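Local structure of Ras-related protein Rab-21 (Homo sapiens, 1Z08) at residues Gly81-Tyr86 / Cys113-Gly118; Tyr86-Glu91 / Lys125-Ser130. The protein is a small G protein of the Rab branch of the Ras family, built on a P-loop fold, with phosphoaminophosphonic acid-guanylate ester and magnesium bound. The protein carries 1 engineered substitution. All coordinates share one frame; numbering follows the deposited sequence.

Interaction 1 of 2, residues Gly81-Tyr86 / Cys113-Gly118; sequences GAILVY and CLCIVG
Five backbone hydrogen bonds join strands 81-86 and 113-118, parallel neighbours in the central sheet of a Ras-like P-loop fold. Ala82, Leu84 and Tyr86 donate to Cys113 O, Cys115 O and Val117 O, while Ala82 O and Leu84 O accept from Cys115 N and Val117 N. The shortest, Leu84 N to Cys115 O at 2.7 Å, lies nearly along the C=O axis; Val117 N instead meets Leu84 O from 25° above the carbonyl plane. The apolar contacts divide between the two faces. On one, Ile83 CG2, anti to its backbone N, meets Val117 CG2 obliquely at 3.6 Å. On the other, Ala82 CB touches Leu114 CD2 at 3.8 Å. The aromatic contact closes the C-terminal end. Tyr86 CG sits in the crowded position between N and C (chi1 69°), which swings the ring across Gly118, whose CA makes a CH-pi contact 3.6 Å from the ring centroid and lies 3.3 Å from Tyr86 CZ. Ile116 CG2 meets the same ring at its edge. Helix 91-108 packs on the Ala82, Leu84 and Leu114 side, helix 156-168 on the Ile83 and Cys115 side, and strand 5-12 continues the sheet beyond 81-86.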
loop_
_atom_site.group_PDB
_atom_site.type_symbol
_atom_site.label_atom_id
_atom_site.label_comp_id
_atom_site.label_asym_id
_atom_site.label_seq_id
_atom_site.Cartn_x
_atom_site.Cartn_y
_atom_site.Cartn_z
ATOM N N GLY A 81 -1.124 -9.635 2.246
ATOM C CA GLY A 81 -0.835 -8.268 2.661
ATOM C C GLY A 81 -1.739 -7.275 1.959
ATOM O O GLY A 81 -2.207 -7.521 0.847
ATOM N N ALA A 82 -1.995 -6.153 2.621
ATOM C CA ALA A 82 -2.773 -5.078 2.025
ATOM C C ALA A 82 -2.077 -3.751 2.266
ATOM O O ALA A 82 -1.611 -3.479 3.374
ATOM C CB ALA A 82 -4.184 -5.056 2.586
ATOM N N ILE A 83 -2.005 -2.940 1.216
ATOM C CA ILE A 83 -1.369 -1.631 1.278
ATOM C C ILE A 83 -2.461 -0.583 1.108
ATOM O O ILE A 83 -2.981 -0.375 0.007
ATOM C CB ILE A 83 -0.273 -1.471 0.199
ATOM C CG1 ILE A 83 0.810 -2.546 0.370
ATOM C CG2 ILE A 83 0.339 -0.070 0.256
ATOM C CD1 ILE A 83 1.883 -2.527 -0.711
ATOM N N LEU A 84 -2.820 0.056 2.216
ATOM C CA LEU A 84 -3.886 1.042 2.212
ATOM C C LEU A 84 -3.273 2.423 2.063
ATOM O O LEU A 84 -2.637 2.942 2.983
ATOM C CB LEU A 84 -4.744 0.937 3.478
ATOM C CG LEU A 84 -5.303 -0.443 3.853
ATOM C CD1 LEU A 84 -6.201 -0.316 5.061
ATOM C CD2 LEU A 84 -6.066 -1.093 2.713
ATOM N N VAL A 85 -3.462 2.998 0.883
ATOM C CA VAL A 85 -2.764 4.213 0.486
ATOM C C VAL A 85 -3.659 5.436 0.655
ATOM O O VAL A 85 -4.821 5.427 0.252
ATOM C CB VAL A 85 -2.272 4.128 -0.990
ATOM C CG1 VAL A 85 -1.370 5.312 -1.337
ATOM C CG2 VAL A 85 -1.535 2.813 -1.241
ATOM N N TYR A 86 -3.107 6.482 1.263
ATOM C CA TYR A 86 -3.755 7.783 1.270
ATOM C C TYR A 86 -2.792 8.877 0.805
ATOM O O TYR A 86 -1.580 8.658 0.700
ATOM C CB TYR A 86 -4.345 8.104 2.650
ATOM C CG TYR A 86 -3.323 8.351 3.731
ATOM C CD1 TYR A 86 -2.900 9.648 4.032
ATOM C CD2 TYR A 86 -2.790 7.294 4.467
ATOM C CE1 TYR A 86 -1.961 9.883 5.024
ATOM C CE2 TYR A 86 -1.848 7.517 5.468
ATOM C CZ TYR A 86 -1.442 8.819 5.740
ATOM O OH TYR A 86 -0.514 9.058 6.723
ATOM N N CYS A 113 -1.242 -8.953 6.753
ATOM C CA CYS A 113 -0.330 -7.884 7.132
ATOM C C CYS A 113 -0.805 -6.578 6.509
ATOM O O CYS A 113 -0.832 -6.434 5.285
ATOM C CB CYS A 113 1.100 -8.203 6.686
ATOM S SG CYS A 113 1.876 -9.585 7.564
ATOM N N LEU A 114 -1.193 -5.635 7.360
ATOM C CA LEU A 114 -1.724 -4.355 6.897
ATOM C C LEU A 114 -0.656 -3.269 6.884
ATOM O O LEU A 114 0.153 -3.170 7.809
ATOM C CB LEU A 114 -2.909 -3.910 7.763
ATOM C CG LEU A 114 -4.197 -4.744 7.787
ATOM C CD1 LEU A 114 -5.266 -4.002 8.581
ATOM C CD2 LEU A 114 -4.701 -5.054 6.387
ATOM N N CYS A 115 -0.658 -2.474 5.815
ATOM C CA CYS A 115 0.183 -1.287 5.702
ATOM C C CYS A 115 -0.708 -0.072 5.494
ATOM O O CYS A 115 -1.582 -0.078 4.626
ATOM C CB CYS A 115 1.150 -1.403 4.520
ATOM S SG CYS A 115 2.222 -2.843 4.548
ATOM N N ILE A 116 -0.493 0.963 6.301
ATOM C CA ILE A 116 -1.147 2.251 6.088
ATOM C C ILE A 116 -0.078 3.207 5.565
ATOM O O ILE A 116 0.922 3.468 6.236
ATOM C CB ILE A 116 -1.854 2.774 7.365
ATOM C CG1 ILE A 116 -2.893 1.742 7.831
ATOM C CG2 ILE A 116 -2.516 4.127 7.099
ATOM C CD1 ILE A 116 -3.585 2.075 9.125
ATOM N N VAL A 117 -0.285 3.693 4.345
ATOM C CA VAL A 117 0.768 4.385 3.609
ATOM C C VAL A 117 0.382 5.819 3.252
ATOM O O VAL A 117 -0.555 6.054 2.485
ATOM C CB VAL A 117 1.186 3.594 2.341
ATOM C CG1 VAL A 117 2.318 4.304 1.600
ATOM C CG2 VAL A 117 1.617 2.173 2.710
ATOM N N GLY A 118 1.116 6.766 3.834
ATOM C CA GLY A 118 0.968 8.181 3.525
ATOM C C GLY A 118 1.853 8.538 2.353
ATOM O O GLY A 118 3.063 8.722 2.511
#

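Interaction 2 of 2, residues Tyr86-Glu91 / Lys125-Ser130; sequences YDITDE and KERHVS
Ile88 CG1 and Thr89 OG1 both occupy the crowded position between N and C (chi1 66° and 73°), while Arg127 starts anti to its backbone N and bends at chi3 (-74°), laying its guanidinium across Ile88. The setting is a type I turn, Asp87 to Asp90, at the end of a sheet strand in the Ras-like fold, packed on the loop before helix 131-140. Its Asx turn has Asp87 OD2 gripped by Thr89 N and Thr89 OG1, the latter at 2.7 Å, both above the carboxylate plane; Asp87 OD1 bridges to Lys120. Ile88 O takes two backbone donors, His128 N in the carbonyl plane at 2.8 Å and Val129 N above it at 3.0 Å, and so pins the loop to the turn. Ile88 lays CB and CD1 over one guanidinium face, the two side chains crossing at about a right angle. Within the loop Arg127 NH1 donates a hydrogen bond to Val129 O, which lies in the guanidinium plane, and NE forms a salt bridge with Glu124. Val129 CG1 meets Tyr86 CE1 tip to tip at 3.6 Å. Asp90 and Ser130 each cap the helix that follows. A water joins Tyr86 OH, 2.6 Å away, to Arg127 NH1, which donates to that water over 2.8 Å.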
loop_
_atom_site.group_PDB
_atom_site.type_symbol
_atom_site.label_atom_id
_atom_site.label_comp_id
_atom_site.label_asym_id
_atom_site.label_seq_id
_atom_site.Cartn_x
_atom_site.Cartn_y
_atom_site.Cartn_z
ATOM N N TYR A 86 -3.107 6.482 1.263
ATOM C CA TYR A 86 -3.755 7.783 1.270
ATOM C C TYR A 86 -2.792 8.877 0.805
ATOM O O TYR A 86 -1.580 8.658 0.700
ATOM C CB TYR A 86 -4.345 8.104 2.650
ATOM C CG TYR A 86 -3.323 8.351 3.731
ATOM C CD1 TYR A 86 -2.900 9.648 4.032
ATOM C CD2 TYR A 86 -2.790 7.294 4.467
ATOM C CE1 TYR A 86 -1.961 9.883 5.024
ATOM C CE2 TYR A 86 -1.848 7.517 5.468
ATOM C CZ TYR A 86 -1.442 8.819 5.740
ATOM O OH TYR A 86 -0.514 9.058 6.723
ATOM N N ASP A 87 -3.367 10.041 0.525
ATOM C CA ASP A 87 -2.672 11.219 0.043
ATOM C C ASP A 87 -2.494 12.140 1.256
ATOM O O ASP A 87 -3.478 12.519 1.892
ATOM C CB ASP A 87 -3.563 11.868 -1.030
ATOM C CG ASP A 87 -2.971 13.134 -1.638
ATOM O OD1 ASP A 87 -3.421 13.492 -2.748
ATOM O OD2 ASP A 87 -2.087 13.778 -1.029
ATOM N N ILE A 88 -1.247 12.476 1.588
ATOM C CA ILE A 88 -0.967 13.299 2.781
ATOM C C ILE A 88 -1.547 14.716 2.698
ATOM O O ILE A 88 -1.677 15.394 3.720
ATOM C CB ILE A 88 0.547 13.374 3.149
ATOM C CG1 ILE A 88 1.354 14.108 2.067
ATOM C CG2 ILE A 88 1.101 11.982 3.456
ATOM C CD1 ILE A 88 2.547 14.869 2.609
ATOM N N THR A 89 -1.882 15.152 1.484
ATOM C CA THR A 89 -2.491 16.464 1.255
ATOM C C THR A 89 -4.020 16.403 1.283
ATOM O O THR A 89 -4.691 17.434 1.177
ATOM C CB THR A 89 -2.046 17.080 -0.105
ATOM O OG1 THR A 89 -2.694 16.392 -1.187
ATOM C CG2 THR A 89 -0.534 17.001 -0.276
ATOM N N ASP A 90 -4.568 15.198 1.423
ATOM C CA ASP A 90 -6.012 14.997 1.353
ATOM C C ASP A 90 -6.529 14.260 2.588
ATOM O O ASP A 90 -6.349 13.044 2.717
ATOM C CB ASP A 90 -6.375 14.240 0.068
ATOM C CG ASP A 90 -7.866 14.254 -0.220
ATOM O OD1 ASP A 90 -8.608 13.495 0.429
ATOM O OD2 ASP A 90 -8.296 15.020 -1.107
ATOM N N GLU A 91 -7.175 15.000 3.487
ATOM C CA GLU A 91 -7.700 14.424 4.732
ATOM C C GLU A 91 -8.759 13.344 4.492
ATOM O O GLU A 91 -8.762 12.317 5.174
ATOM C CB GLU A 91 -8.236 15.524 5.662
ATOM C CG GLU A 91 -9.026 15.021 6.879
ATOM C CD GLU A 91 -8.176 14.311 7.935
ATOM O OE1 GLU A 91 -6.955 14.126 7.738
ATOM O OE2 GLU A 91 -8.748 13.933 8.979
ATOM N N LYS A 125 4.822 20.437 2.196
ATOM C CA LYS A 125 4.349 21.818 2.362
ATOM C C LYS A 125 2.825 21.929 2.302
ATOM O O LYS A 125 2.242 22.873 2.843
ATOM C CB LYS A 125 4.959 22.727 1.294
ATOM C CG LYS A 125 6.431 23.030 1.478
ATOM C CD LYS A 125 6.893 24.010 0.415
ATOM C CE LYS A 125 8.311 24.476 0.659
ATOM N NZ LYS A 125 8.622 25.664 -0.182
ATOM N N GLU A 126 2.191 20.960 1.644
ATOM C CA GLU A 126 0.739 20.940 1.480
ATOM C C GLU A 126 0.061 19.866 2.340
ATOM O O GLU A 126 -1.102 19.532 2.120
ATOM C CB GLU A 126 0.375 20.741 0.001
ATOM C CG GLU A 126 0.935 21.808 -0.938
ATOM C CD GLU A 126 0.810 21.423 -2.404
ATOM O OE1 GLU A 126 -0.314 21.112 -2.853
ATOM O OE2 GLU A 126 1.841 21.431 -3.110
ATOM N N ARG A 127 0.788 19.331 3.319
ATOM C CA ARG A 127 0.249 18.289 4.199
ATOM C C ARG A 127 -1.016 18.751 4.921
ATOM O O ARG A 127 -1.062 19.859 5.463
ATOM C CB ARG A 127 1.303 17.840 5.218
ATOM C CG ARG A 127 0.756 16.936 6.319
ATOM C CD ARG A 127 1.844 16.444 7.262
ATOM N NE ARG A 127 2.697 15.417 6.660
ATOM C CZ ARG A 127 2.359 14.139 6.498
ATOM N NH1 ARG A 127 1.165 13.690 6.876
ATOM N NH2 ARG A 127 3.228 13.299 5.951
ATOM N N HIS A 128 -2.036 17.897 4.917
ATOM C CA HIS A 128 -3.266 18.148 5.668
ATOM C C HIS A 128 -3.643 16.992 6.593
ATOM O O HIS A 128 -4.547 17.124 7.421
ATOM C CB HIS A 128 -4.423 18.477 4.725
ATOM C CG HIS A 128 -4.267 19.790 4.030
ATOM N ND1 HIS A 128 -4.268 20.992 4.704
ATOM C CD2 HIS A 128 -4.093 20.092 2.721
ATOM C CE1 HIS A 128 -4.105 21.978 3.841
ATOM N NE2 HIS A 128 -3.996 21.459 2.632
ATOM N N VAL A 129 -2.952 15.865 6.448
ATOM C CA VAL A 129 -3.159 14.721 7.337
ATOM C C VAL A 129 -2.170 14.779 8.499
ATOM O O VAL A 129 -0.992 15.058 8.298
ATOM C CB VAL A 129 -3.014 13.375 6.584
ATOM C CG1 VAL A 129 -3.185 12.192 7.539
ATOM C CG2 VAL A 129 -4.027 13.290 5.453
ATOM N N SER A 130 -2.664 14.517 9.708
ATOM C CA SER A 130 -1.830 14.452 10.903
ATOM C C SER A 130 -0.994 13.168 10.904
ATOM O O SER A 130 -1.550 12.068 10.916
ATOM C CB SER A 130 -2.713 14.507 12.159
ATOM O OG SER A 130 -2.010 14.073 13.312
HETATM O O HOH W 1 1.211 10.901 7.274
HETATM O O HOH W 2 -5.397 13.946 9.886
HETATM O O HOH W 3 -6.101 16.568 9.743
#

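Interactions 1 and 2 lie with their centres about 16 Å apart and meet at Tyr86, the last residue of segment 81-86 and the first of 86-91. They also touch directly, Gly118 C packing 3.7 Å from Ile88 CG2. Along the chain the segments alternate: strand 81-87 runs into the turn, helix 91-108 crosses back to strand 113-119, and the loop 125-130 follows. Interaction 1 is thus the strand pairing of a beta-alpha-beta unit near the centre of the chain, and interaction 2 joins the loops leaving the C-terminal ends of the same two strands. That end of the strands faces the bound phosphoaminophosphonic acid-guanylate ester, about 6 Å from the side chain of Val85 and about 6 Å from that of Asp87.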